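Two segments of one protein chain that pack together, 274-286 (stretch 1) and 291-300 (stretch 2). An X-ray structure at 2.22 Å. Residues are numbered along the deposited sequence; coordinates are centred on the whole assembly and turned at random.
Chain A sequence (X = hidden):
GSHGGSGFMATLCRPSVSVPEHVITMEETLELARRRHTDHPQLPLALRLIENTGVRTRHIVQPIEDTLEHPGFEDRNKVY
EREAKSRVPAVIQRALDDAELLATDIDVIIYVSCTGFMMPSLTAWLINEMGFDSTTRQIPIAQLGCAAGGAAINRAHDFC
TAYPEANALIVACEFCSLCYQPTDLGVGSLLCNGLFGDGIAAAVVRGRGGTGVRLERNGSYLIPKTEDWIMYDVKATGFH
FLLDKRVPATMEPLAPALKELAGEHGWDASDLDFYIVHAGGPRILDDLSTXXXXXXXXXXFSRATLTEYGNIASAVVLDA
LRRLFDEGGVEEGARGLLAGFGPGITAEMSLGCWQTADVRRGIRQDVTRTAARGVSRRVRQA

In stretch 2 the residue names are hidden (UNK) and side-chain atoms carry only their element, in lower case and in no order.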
# COMPACT_ATOMS: atom_id res chain seq x y z
N PHE A 274 -1.58 16.16 -25.50
CA PHE A 274 -1.27 16.09 -24.08
C PHE A 274 -0.27 14.99 -23.72
O PHE A 274 -0.49 13.82 -24.04
CB PHE A 274 -2.56 15.83 -23.32
CG PHE A 274 -2.88 16.84 -22.28
CD1 PHE A 274 -2.77 18.20 -22.55
CD2 PHE A 274 -3.34 16.44 -21.03
CE1 PHE A 274 -3.13 19.14 -21.60
CE2 PHE A 274 -3.70 17.37 -20.07
CZ PHE A 274 -3.59 18.72 -20.35
N TYR A 275 0.81 15.36 -23.04
CA TYR A 275 1.81 14.38 -22.63
C TYR A 275 2.44 14.70 -21.28
O TYR A 275 3.33 15.55 -21.18
CB TYR A 275 2.91 14.24 -23.68
CG TYR A 275 2.57 13.31 -24.81
CD1 TYR A 275 1.71 13.70 -25.84
CD2 TYR A 275 3.10 12.02 -24.86
CE1 TYR A 275 1.40 12.83 -26.90
CE2 TYR A 275 2.79 11.15 -25.90
CZ TYR A 275 1.94 11.56 -26.92
OH TYR A 275 1.67 10.69 -27.96
N ILE A 276 1.97 14.02 -20.24
CA ILE A 276 2.48 14.20 -18.88
C ILE A 276 2.92 12.84 -18.35
O ILE A 276 2.18 12.18 -17.62
CB ILE A 276 1.39 14.79 -17.96
CG1 ILE A 276 0.92 16.14 -18.50
CG2 ILE A 276 1.93 14.95 -16.55
CD1 ILE A 276 2.00 17.20 -18.55
N VAL A 277 4.12 12.41 -18.74
CA VAL A 277 4.64 11.12 -18.32
C VAL A 277 5.86 11.26 -17.42
O VAL A 277 6.68 12.17 -17.61
CB VAL A 277 5.04 10.27 -19.53
CG1 VAL A 277 3.97 10.36 -20.59
CG2 VAL A 277 6.38 10.71 -20.07
N HIS A 278 5.99 10.36 -16.45
CA HIS A 278 7.13 10.40 -15.55
C HIS A 278 8.15 9.32 -15.84
O HIS A 278 7.84 8.12 -15.85
CB HIS A 278 6.69 10.26 -14.09
CG HIS A 278 7.83 9.97 -13.15
ND1 HIS A 278 9.01 10.67 -13.18
CD2 HIS A 278 7.96 9.04 -12.18
CE1 HIS A 278 9.84 10.18 -12.27
NE2 HIS A 278 9.22 9.19 -11.65
N ALA A 279 9.38 9.76 -16.08
CA ALA A 279 10.49 8.87 -16.36
C ALA A 279 11.68 9.48 -15.62
O ALA A 279 11.87 10.70 -15.63
CB ALA A 279 10.76 8.80 -17.86
N GLY A 280 12.47 8.63 -14.97
CA GLY A 280 13.63 9.11 -14.24
C GLY A 280 14.73 9.64 -15.14
O GLY A 280 15.34 8.89 -15.89
N GLY A 281 14.99 10.94 -15.05
CA GLY A 281 16.03 11.53 -15.87
C GLY A 281 15.62 11.61 -17.33
O GLY A 281 14.92 10.73 -17.83
N PRO A 282 16.04 12.67 -18.04
CA PRO A 282 15.71 12.87 -19.46
C PRO A 282 16.17 11.74 -20.37
O PRO A 282 15.67 11.60 -21.49
CB PRO A 282 16.39 14.19 -19.78
CG PRO A 282 17.58 14.18 -18.89
CD PRO A 282 16.98 13.70 -17.58
N ARG A 283 17.12 10.94 -19.89
CA ARG A 283 17.62 9.84 -20.70
C ARG A 283 16.45 8.92 -21.03
O ARG A 283 16.10 8.72 -22.19
CB ARG A 283 18.71 9.06 -19.96
CG ARG A 283 18.28 8.35 -18.67
CD ARG A 283 18.22 9.29 -17.47
NE ARG A 283 19.53 9.82 -17.11
CZ ARG A 283 20.57 9.07 -16.75
NH1 ARG A 283 20.46 7.75 -16.70
NH2 ARG A 283 21.73 9.64 -16.45
N ILE A 284 15.83 8.38 -19.98
CA ILE A 284 14.69 7.49 -20.11
C ILE A 284 13.51 8.19 -20.77
O ILE A 284 12.72 7.57 -21.48
CB ILE A 284 14.26 6.96 -18.73
CG1 ILE A 284 15.42 6.18 -18.10
CG2 ILE A 284 13.03 6.08 -18.86
CD1 ILE A 284 15.14 5.71 -16.69
N LEU A 285 13.40 9.50 -20.54
CA LEU A 285 12.31 10.27 -21.11
C LEU A 285 12.49 10.46 -22.61
O LEU A 285 11.51 10.53 -23.35
CB LEU A 285 12.21 11.63 -20.43
CG LEU A 285 10.91 12.41 -20.63
CD1 LEU A 285 9.76 11.64 -20.01
CD2 LEU A 285 11.02 13.78 -20.00
N ASP A 286 13.74 10.53 -23.06
CA ASP A 286 14.03 10.71 -24.47
C ASP A 286 13.89 9.44 -25.29
O ASP A 286 13.72 9.49 -26.51
CB ASP A 286 15.44 11.29 -24.66
CG ASP A 286 15.46 12.79 -24.55
OD1 ASP A 286 14.63 13.44 -25.22
OD2 ASP A 286 16.30 13.33 -23.80
N UNK A 291 10.99 5.87 -29.39
CA UNK A 291 10.33 4.58 -29.56
C UNK A 291 8.82 4.76 -29.78
O UNK A 291 8.20 3.97 -30.49
c UNK A 291 14.13 2.78 -27.24
c UNK A 291 14.53 1.93 -28.27
c UNK A 291 12.38 2.23 -29.33
c UNK A 291 10.58 3.68 -28.34
c UNK A 291 13.66 1.65 -29.31
c UNK A 291 12.85 3.35 -27.27
c UNK A 291 11.97 3.08 -28.31
N UNK A 292 8.25 5.80 -29.17
CA UNK A 292 6.83 6.09 -29.29
C UNK A 292 6.64 6.92 -30.54
O UNK A 292 5.74 6.67 -31.33
c UNK A 292 4.24 7.85 -27.06
c UNK A 292 4.52 5.40 -27.14
c UNK A 292 4.78 6.71 -27.87
c UNK A 292 6.29 6.86 -28.07
N UNK A 293 7.49 7.93 -30.70
CA UNK A 293 7.47 8.79 -31.88
C UNK A 293 6.54 9.99 -31.79
O UNK A 293 5.77 10.26 -32.70
c UNK A 293 7.91 6.67 -33.24
o UNK A 293 6.14 5.66 -34.46
c UNK A 293 7.12 7.97 -33.12
o UNK A 293 8.19 5.11 -35.00
c UNK A 293 7.38 5.76 -34.31
N UNK A 294 6.62 10.69 -30.67
CA UNK A 294 5.84 11.89 -30.48
C UNK A 294 6.83 12.95 -30.92
O UNK A 294 7.12 13.11 -32.12
c UNK A 294 5.43 12.07 -29.00
c UNK A 294 4.38 11.05 -28.66
c UNK A 294 4.89 13.47 -28.76
N UNK A 295 7.41 13.63 -29.95
CA UNK A 295 8.37 14.67 -30.22
C UNK A 295 9.08 14.86 -28.90
O UNK A 295 8.49 14.62 -27.83
c UNK A 295 6.74 16.60 -29.73
c UNK A 295 7.67 15.96 -30.74
o UNK A 295 5.53 16.76 -30.00
o UNK A 295 7.23 16.98 -28.65
N UNK A 296 10.37 15.23 -28.92
CA UNK A 296 11.02 15.41 -27.61
C UNK A 296 10.20 16.38 -26.74
O UNK A 296 9.69 16.02 -25.68
c UNK A 296 12.40 15.97 -27.94
c UNK A 296 12.48 16.05 -29.43
c UNK A 296 11.22 15.62 -30.06
N UNK A 297 10.08 17.60 -27.25
CA UNK A 297 9.36 18.72 -26.67
C UNK A 297 8.02 18.37 -26.03
O UNK A 297 7.47 19.17 -25.27
c UNK A 297 9.14 19.78 -27.76
n UNK A 297 7.27 22.81 -26.85
c UNK A 297 8.41 22.97 -26.19
c UNK A 297 8.52 21.06 -27.27
c UNK A 297 7.31 21.62 -27.53
n UNK A 297 9.18 21.93 -26.43
N UNK A 298 7.50 17.19 -26.33
CA UNK A 298 6.21 16.76 -25.79
C UNK A 298 6.24 16.67 -24.27
O UNK A 298 5.30 17.11 -23.60
c UNK A 298 5.82 15.41 -26.39
N UNK A 299 7.31 16.09 -23.74
CA UNK A 299 7.46 15.93 -22.30
C UNK A 299 8.21 17.13 -21.74
O UNK A 299 9.19 16.97 -21.02
c UNK A 299 8.65 13.37 -24.09
c UNK A 299 8.33 12.36 -24.99
c UNK A 299 6.89 12.65 -22.64
c UNK A 299 7.29 11.49 -24.71
c UNK A 299 7.93 13.52 -22.91
c UNK A 299 8.23 14.65 -21.98
c UNK A 299 6.56 11.63 -23.54
N UNK A 300 7.75 18.32 -22.11
CA UNK A 300 8.36 19.56 -21.66
C UNK A 300 8.10 19.78 -20.17
O UNK A 300 8.96 20.29 -19.45
n UNK A 300 4.17 23.04 -23.52
n UNK A 300 5.89 21.76 -24.35
c UNK A 300 8.23 22.10 -21.95
c UNK A 300 7.78 23.25 -22.85
c UNK A 300 5.46 22.75 -23.58
c UNK A 300 7.79 20.73 -22.46
n UNK A 300 6.33 23.47 -22.87

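Position 291 carries seven side-chain carbons, one followed by a ring of six, and none of them touches stretch 1. A six-carbon ring without a heteroatom is Phe291; its side chain makes no contact with stretch 1.

Position 292 has four carbons forked at the second, and one branch tip lies at the edge of the Tyr275 ring, near its plane. The fork is the pattern of leucine; in Leu292 that tip is CD2, and Leu292 CD2 lies 3.8 Å from Tyr275 CE2.

At 293 there are three carbons, the third bearing two oxygens, none of them near stretch 1, which defines Glu293. Its CA-to-CB bond points away from stretch 1, and its positive phi of 87° marks the first departure from helical geometry after a helix.

Position 294 shows three carbons, one carrying the other two, with no oxygen and with one tip over a face of the Tyr275 ring: Val294. Its CG1 sits 4.0 Å from the centroid of the Tyr275 ring, 14° off the ring normal, a CH-pi contact over one face. The other methyl is modelled too close to the phenol oxygen, so that approach carries no weight.

Position 295 has two carbons, the second with two oxygens, and makes no contact with stretch 1: Asp295.

At 296 three carbons close a ring onto the backbone N, which only proline does, and one of them approaches the Asp286 carboxylate. Pro296 CB lies 4.3 Å from Asp286 OD1, a peripheral contact.

Position 297 has one carbon and then a five-membered ring of three carbons and two nitrogens, an imidazole, exposed and out of reach of stretch 1: His297.

Position 298 has a single side-chain carbon, which points toward stretch 1 and meets Tyr275, so it is Ala298. Ala298 CB lies 4.1 Å from Tyr275 CB, a close approach of the two stretches at a small residue.

Position 299 again has one carbon and a ring of six carbons, with no hydroxyl oxygen, and touches Tyr275, Val277 and Leu285: Phe299. Phe299 CE2 lies 3.7 Å from Tyr275 CD2, Phe299 CD2 3.3 Å from Val277 CG2, and Phe299 CB 3.5 Å from Leu285 CD2.

Position 300 bears three carbons, a nitrogen, and a carbon with two more nitrogens, a guanidinium that does not reach stretch 1: Arg300. Its CA-to-CB bond points away from stretch 1.

The contact buries 414 Å² in total and contains no hydrogen bond across the stretches, so it rests on apolar packing. Tyr275 and Phe299, each covered by about 110 Å², dominate it. Their rings meet offset edge-to-face, the Tyr275 edge toward the Phe299 face, with centroids 5.7 Å apart and planes at 87°. Leu292, Val294 and Ala298 pack around the tyrosine, while Val277 and Leu285 extend the apolar surface around Phe299. The Tyr275 hydroxyl is hydrogen-bonded elsewhere in the structure.

Stretch 2 291-300: FLEVDPHAFR
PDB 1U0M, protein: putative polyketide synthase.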